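ATP-dependent helicase FUN30 (Saccharomyces cerevisiae S288c, PDB 5GN1) uses the energy of ATP hydrolysis to remodel nucleosomes, promoting DNA end resection at double-strand breaks and heterochromatin organization. Local coordinates at residues 313-318 with 353-358; 220-225 with 256-261. One frame throughout, in Å; residues are numbered along the deposited sequence.

In the fold
Both contacts belong to the C-terminal part of the ATPase domain, a RecA-like parallel sheet flanked by helices. Interaction 2 comes first along the chain and is complete before interaction 1 begins. It is a buried contact, where helix 212-224 lies against strand 256-260, next to the edge strand 229-232. Interaction 1 follows strand 304-311, which lies between 49-56 and 275-278 toward the other edge, and brings helix 315-322 to helix 345-359. The two centres are 29 Å apart on opposite sides of the chain's centre, and the nearest atoms are about 11 Å apart. One contact thus lies inside the helix-on-sheet layering of the RecA-like core, the other where the C-terminal helix meets the helix following strand 304-311.

Interaction 1 of 2, residues 313-318 with 353-358; sequences DSIEEK and DIIYDE
Ile315 and Lys318, one turn apart at the start of helix 315-322, meet Ile354, Ile355 and Glu358 of helix 345-359. Just before them Ser314 is the N-cap: its OG accepts from Glu316 N at 3.0 Å, a role for which a short hydroxyl side chain is well suited, because it can fold back onto an amide of the first turn. Ile315 makes the buried, wholly apolar touch. With its CG1 anti to the backbone N (chi1 -173°), Ile315 CD1 reaches 3.7 Å from Ile355 CD1, and the two branched chains meet at a slant through their terminal methyls. Lys318 does two jobs. Lys318 CD, a methylene, lies 3.7 Å from Ile354 CG2, while bends at chi2 and chi3 carry NZ on to the carboxylate of Glu358, which comes to meet it on a straight outer chain. Lys318 NZ gives a hydrogen bond to the syn lone pair of Glu358 OE1 at 2.9 Å and a weak one to Glu358 OE2 at 3.0 Å, so the salt bridge straddles both oxygens. A long, flexible lysine fits here, since its alkyl part can pack while its charge stays at the more open margin beside exposed Glu358. Beneath, Ile104 and Leu107 of helix 100-110 touch both Ile315 and Ile355, and Ile70 of helix 60-82 also touches Ile355, so the two helices share a hydrophobic floor.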
loop_
_atom_site.group_PDB
_atom_site.type_symbol
_atom_site.label_atom_id
_atom_site.label_comp_id
_atom_site.label_asym_id
_atom_site.label_seq_id
_atom_site.Cartn_x
_atom_site.Cartn_y
_atom_site.Cartn_z
ATOM N N ASP A 313 -4.973 8.411 14.404
ATOM C CA ASP A 313 -4.994 7.379 15.447
ATOM C C ASP A 313 -4.286 6.117 14.953
ATOM O O ASP A 313 -4.742 4.994 15.172
ATOM C CB ASP A 313 -6.431 7.084 15.892
ATOM C CG ASP A 313 -6.515 6.228 17.170
ATOM O OD1 ASP A 313 -5.562 6.230 17.993
ATOM O OD2 ASP A 313 -7.560 5.551 17.341
ATOM N N SER A 314 -3.174 6.310 14.245
ATOM C CA SER A 314 -2.456 5.209 13.631
ATOM C C SER A 314 -0.969 5.510 13.658
ATOM O O SER A 314 -0.541 6.648 13.874
ATOM C CB SER A 314 -2.909 4.968 12.186
ATOM O OG SER A 314 -2.120 5.739 11.294
ATOM N N ILE A 315 -0.185 4.466 13.389
ATOM C CA ILE A 315 1.265 4.571 13.311
ATOM C C ILE A 315 1.722 5.617 12.298
ATOM O O ILE A 315 2.843 6.124 12.395
ATOM C CB ILE A 315 1.833 3.183 12.973
ATOM C CG1 ILE A 315 3.359 3.187 13.054
ATOM C CG2 ILE A 315 1.335 2.740 11.608
ATOM C CD1 ILE A 315 3.955 1.805 13.019
ATOM N N GLU A 316 0.876 5.953 11.317
ATOM C CA GLU A 316 1.265 6.952 10.322
ATOM C C GLU A 316 1.486 8.317 10.963
ATOM O O GLU A 316 2.328 9.090 10.502
ATOM C CB GLU A 316 0.207 7.043 9.221
ATOM C CG GLU A 316 0.152 5.786 8.331
ATOM C CD GLU A 316 -0.685 5.983 7.063
ATOM O OE1 GLU A 316 -1.622 6.807 7.080
ATOM O OE2 GLU A 316 -0.382 5.322 6.045
ATOM N N GLU A 317 0.740 8.625 12.027
ATOM C CA GLU A 317 1.004 9.846 12.780
ATOM C C GLU A 317 2.396 9.819 13.404
ATOM O O GLU A 317 3.129 10.810 13.337
ATOM C CB GLU A 317 -0.081 10.050 13.841
ATOM C CG GLU A 317 -1.453 10.348 13.242
ATOM C CD GLU A 317 -2.507 10.721 14.281
ATOM O OE1 GLU A 317 -3.017 9.826 14.990
ATOM O OE2 GLU A 317 -2.811 11.925 14.400
ATOM N N LYS A 318 2.790 8.678 13.992
ATOM C CA LYS A 318 4.130 8.560 14.567
ATOM C C LYS A 318 5.204 8.676 13.499
ATOM O O LYS A 318 6.261 9.279 13.726
ATOM C CB LYS A 318 4.269 7.226 15.304
ATOM C CG LYS A 318 3.275 7.046 16.424
ATOM C CD LYS A 318 3.373 8.201 17.383
ATOM C CE LYS A 318 2.028 8.522 18.008
ATOM N NZ LYS A 318 2.152 9.708 18.898
ATOM N N ASP A 353 8.134 0.891 20.679
ATOM C CA ASP A 353 8.144 1.396 22.025
ATOM C C ASP A 353 7.126 2.543 22.180
ATOM O O ASP A 353 6.350 2.528 23.084
ATOM C CB ASP A 353 9.515 1.894 22.427
ATOM C CG ASP A 353 10.552 0.791 22.529
ATOM O OD1 ASP A 353 10.202 -0.361 22.525
ATOM O OD2 ASP A 353 11.717 1.100 22.589
ATOM N N ILE A 354 7.148 3.507 21.274
ATOM C CA ILE A 354 6.250 4.660 21.339
ATOM C C ILE A 354 4.797 4.205 21.341
ATOM O O ILE A 354 3.985 4.659 22.154
ATOM C CB ILE A 354 6.546 5.618 20.175
ATOM C CG1 ILE A 354 7.941 6.205 20.353
ATOM C CG2 ILE A 354 5.477 6.701 20.065
ATOM C CD1 ILE A 354 8.440 6.920 19.159
ATOM N N ILE A 355 4.455 3.285 20.440
ATOM C CA ILE A 355 3.103 2.744 20.400
ATOM C C ILE A 355 2.746 2.091 21.731
ATOM O O ILE A 355 1.634 2.262 22.246
ATOM C CB ILE A 355 2.973 1.765 19.222
ATOM C CG1 ILE A 355 2.929 2.562 17.914
ATOM C CG2 ILE A 355 1.733 0.916 19.364
ATOM C CD1 ILE A 355 3.296 1.753 16.708
ATOM N N TYR A 356 3.693 1.353 22.313
ATOM C CA TYR A 356 3.439 0.659 23.571
ATOM C C TYR A 356 3.276 1.639 24.728
ATOM O O TYR A 356 2.373 1.480 25.557
ATOM C CB TYR A 356 4.575 -0.325 23.855
ATOM C CG TYR A 356 4.348 -1.186 25.079
ATOM C CD1 TYR A 356 3.461 -2.261 25.044
ATOM C CD2 TYR A 356 5.023 -0.931 26.268
ATOM C CE1 TYR A 356 3.254 -3.056 26.157
ATOM C CE2 TYR A 356 4.820 -1.722 27.391
ATOM C CZ TYR A 356 3.933 -2.780 27.328
ATOM O OH TYR A 356 3.724 -3.571 28.437
ATOM N N ASP A 357 4.142 2.654 24.802
ATOM C CA ASP A 357 4.079 3.612 25.904
ATOM C C ASP A 357 2.794 4.428 25.866
ATOM O O ASP A 357 2.225 4.744 26.917
ATOM C CB ASP A 357 5.297 4.536 25.870
ATOM C CG ASP A 357 6.598 3.780 26.055
ATOM O OD1 ASP A 357 6.549 2.648 26.581
ATOM O OD2 ASP A 357 7.672 4.311 25.681
ATOM N N GLU A 358 2.324 4.781 24.666
ATOM C CA GLU A 358 1.119 5.584 24.526
ATOM C C GLU A 358 -0.161 4.783 24.728
ATOM O O GLU A 358 -1.232 5.393 24.842
ATOM C CB GLU A 358 1.103 6.277 23.156
ATOM C CG GLU A 358 2.275 7.244 22.988
ATOM C CD GLU A 358 2.150 8.168 21.789
ATOM O OE1 GLU A 358 1.203 7.992 20.983
ATOM O OE2 GLU A 358 3.008 9.073 21.662
#

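Interaction 2 of 2, residues 220-225 with 256-261; sequences MVLSTL and IFILST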
loop_
_atom_site.group_PDB
_atom_site.type_symbol
_atom_site.label_atom_id
_atom_site.label_comp_id
_atom_site.label_asym_id
_atom_site.label_seq_id
_atom_site.Cartn_x
_atom_site.Cartn_y
_atom_site.Cartn_z
ATOM N N MET A 220 -7.954 -1.272 -9.378
ATOM C CA MET A 220 -9.382 -1.585 -9.348
ATOM C C MET A 220 -10.201 -0.402 -8.858
ATOM O O MET A 220 -11.299 -0.155 -9.372
ATOM C CB MET A 220 -9.645 -2.812 -8.477
ATOM C CG MET A 220 -9.004 -4.073 -9.011
ATOM S SD MET A 220 -9.829 -5.521 -8.319
ATOM C CE MET A 220 -11.423 -5.402 -9.134
ATOM N N VAL A 221 -9.685 0.333 -7.867
ATOM C CA VAL A 221 -10.350 1.549 -7.389
ATOM C C VAL A 221 -10.565 2.531 -8.537
ATOM O O VAL A 221 -11.670 3.056 -8.736
ATOM C CB VAL A 221 -9.529 2.189 -6.249
ATOM C CG1 VAL A 221 -10.072 3.580 -5.873
ATOM C CG2 VAL A 221 -9.485 1.285 -5.015
ATOM N N LEU A 222 -9.505 2.808 -9.306
ATOM C CA LEU A 222 -9.618 3.833 -10.343
ATOM C C LEU A 222 -10.573 3.393 -11.448
ATOM O O LEU A 222 -11.325 4.221 -11.980
ATOM C CB LEU A 222 -8.227 4.188 -10.896
ATOM C CG LEU A 222 -7.279 4.800 -9.840
ATOM C CD1 LEU A 222 -5.904 5.177 -10.403
ATOM C CD2 LEU A 222 -7.925 6.011 -9.157
ATOM N N SER A 223 -10.594 2.091 -11.764
ATOM C CA SER A 223 -11.540 1.565 -12.742
ATOM C C SER A 223 -12.974 1.709 -12.253
ATOM O O SER A 223 -13.861 2.108 -13.018
ATOM C CB SER A 223 -11.220 0.099 -13.042
ATOM O OG SER A 223 -12.174 -0.468 -13.930
ATOM N N THR A 224 -13.222 1.385 -10.978
ATOM C CA THR A 224 -14.545 1.610 -10.411
ATOM C C THR A 224 -14.941 3.076 -10.513
ATOM O O THR A 224 -16.104 3.391 -10.775
ATOM C CB THR A 224 -14.585 1.144 -8.951
ATOM O OG1 THR A 224 -14.559 -0.285 -8.901
ATOM C CG2 THR A 224 -15.845 1.651 -8.226
ATOM N N LEU A 225 -13.984 3.992 -10.322
ATOM C CA LEU A 225 -14.281 5.421 -10.324
ATOM C C LEU A 225 -14.303 6.006 -11.732
ATOM O O LEU A 225 -14.530 7.212 -11.884
ATOM C CB LEU A 225 -13.261 6.182 -9.460
ATOM C CG LEU A 225 -13.288 5.970 -7.932
ATOM C CD1 LEU A 225 -12.077 6.627 -7.262
ATOM C CD2 LEU A 225 -14.597 6.494 -7.295
ATOM N N ILE A 256 -4.604 10.397 -14.528
ATOM C CA ILE A 256 -3.901 9.819 -13.380
ATOM C C ILE A 256 -2.711 8.994 -13.841
ATOM O O ILE A 256 -2.835 8.163 -14.749
ATOM C CB ILE A 256 -4.823 8.936 -12.523
ATOM C CG1 ILE A 256 -5.982 9.754 -11.976
ATOM C CG2 ILE A 256 -4.034 8.301 -11.361
ATOM C CD1 ILE A 256 -6.934 8.926 -11.150
ATOM N N PHE A 257 -1.573 9.197 -13.179
ATOM C CA PHE A 257 -0.387 8.352 -13.283
ATOM C C PHE A 257 -0.102 7.816 -11.884
ATOM O O PHE A 257 0.096 8.603 -10.954
ATOM C CB PHE A 257 0.810 9.157 -13.796
ATOM C CG PHE A 257 1.741 8.384 -14.692
ATOM C CD1 PHE A 257 2.045 7.067 -14.432
ATOM C CD2 PHE A 257 2.303 8.985 -15.811
ATOM C CE1 PHE A 257 2.915 6.361 -15.273
ATOM C CE2 PHE A 257 3.166 8.284 -16.643
ATOM C CZ PHE A 257 3.465 6.970 -16.370
ATOM N N ILE A 258 -0.100 6.489 -11.718
ATOM C CA ILE A 258 0.235 5.889 -10.431
ATOM C C ILE A 258 1.646 5.319 -10.518
ATOM O O ILE A 258 2.019 4.695 -11.522
ATOM C CB ILE A 258 -0.799 4.827 -9.991
ATOM C CG1 ILE A 258 -0.719 3.555 -10.843
ATOM C CG2 ILE A 258 -2.224 5.408 -9.986
ATOM C CD1 ILE A 258 -1.703 2.479 -10.377
ATOM N N LEU A 259 2.454 5.579 -9.483
ATOM C CA LEU A 259 3.879 5.264 -9.500
ATOM C C LEU A 259 4.327 4.779 -8.135
ATOM O O LEU A 259 3.724 5.117 -7.111
ATOM C CB LEU A 259 4.766 6.479 -9.849
ATOM C CG LEU A 259 4.491 7.273 -11.125
ATOM C CD1 LEU A 259 3.741 8.535 -10.783
ATOM C CD2 LEU A 259 5.820 7.612 -11.822
ATOM N N SER A 260 5.403 3.994 -8.123
ATOM C CA SER A 260 6.089 3.737 -6.864
ATOM C C SER A 260 6.884 4.977 -6.469
ATOM O O SER A 260 7.394 5.711 -7.319
ATOM C CB SER A 260 7.017 2.525 -6.965
ATOM O OG SER A 260 7.913 2.651 -8.052
ATOM N N THR A 261 6.962 5.221 -5.160
ATOM C CA THR A 261 7.713 6.369 -4.664
ATOM C C THR A 261 9.161 6.331 -5.140
ATOM O O THR A 261 9.746 7.382 -5.420
ATOM C CB THR A 261 7.612 6.408 -3.146
ATOM O OG1 THR A 261 6.231 6.544 -2.802
ATOM C CG2 THR A 261 8.384 7.571 -2.562
#
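Helix 212-224 packs on strand 256-260 with the CA atoms of Leu222 and Ile256 8.8 Å apart, a helix-on-sheet contact without hydrogen bonds between the two segments. This is the layered alpha/beta build of a RecA-like fold, in which a parallel sheet is covered by helices. Leu222 is the helix residue that makes the contact, and its side chain leaves the backbone toward the sheet. Ile256 and Ile258, two apart in the strand, face it, whereas Phe257 between them points away and meets Phe248 edge-to-face. Alternation along the strand thus turns two aliphatic side chains toward Leu222, and beta-branched isoleucines suit the extended backbone. Leucine suits the helix because its fork spreads two methyls over both isoleucines, CD1 reaching both and CD2 only Ile256. Leu222 CD2 meets Ile256 CD1 tip to tip at 3.7 Å, whereas Leu222 and Ile258 run antiparallel, side by side. Around them, Phe229 of strand 229-232 touches Leu222 and Ile256, and Leu194 and Ile198 of helix 185-200 add further aliphatic cover. In Ile258, CG2 lies anti to the carbonyl carbon, and this branch rather than CD1 touches the leucine. Leu222 CD1 rests against both branch methyls, 3.7 Å from Ile258 CG2 and 3.8 Å from Ile256 CG2.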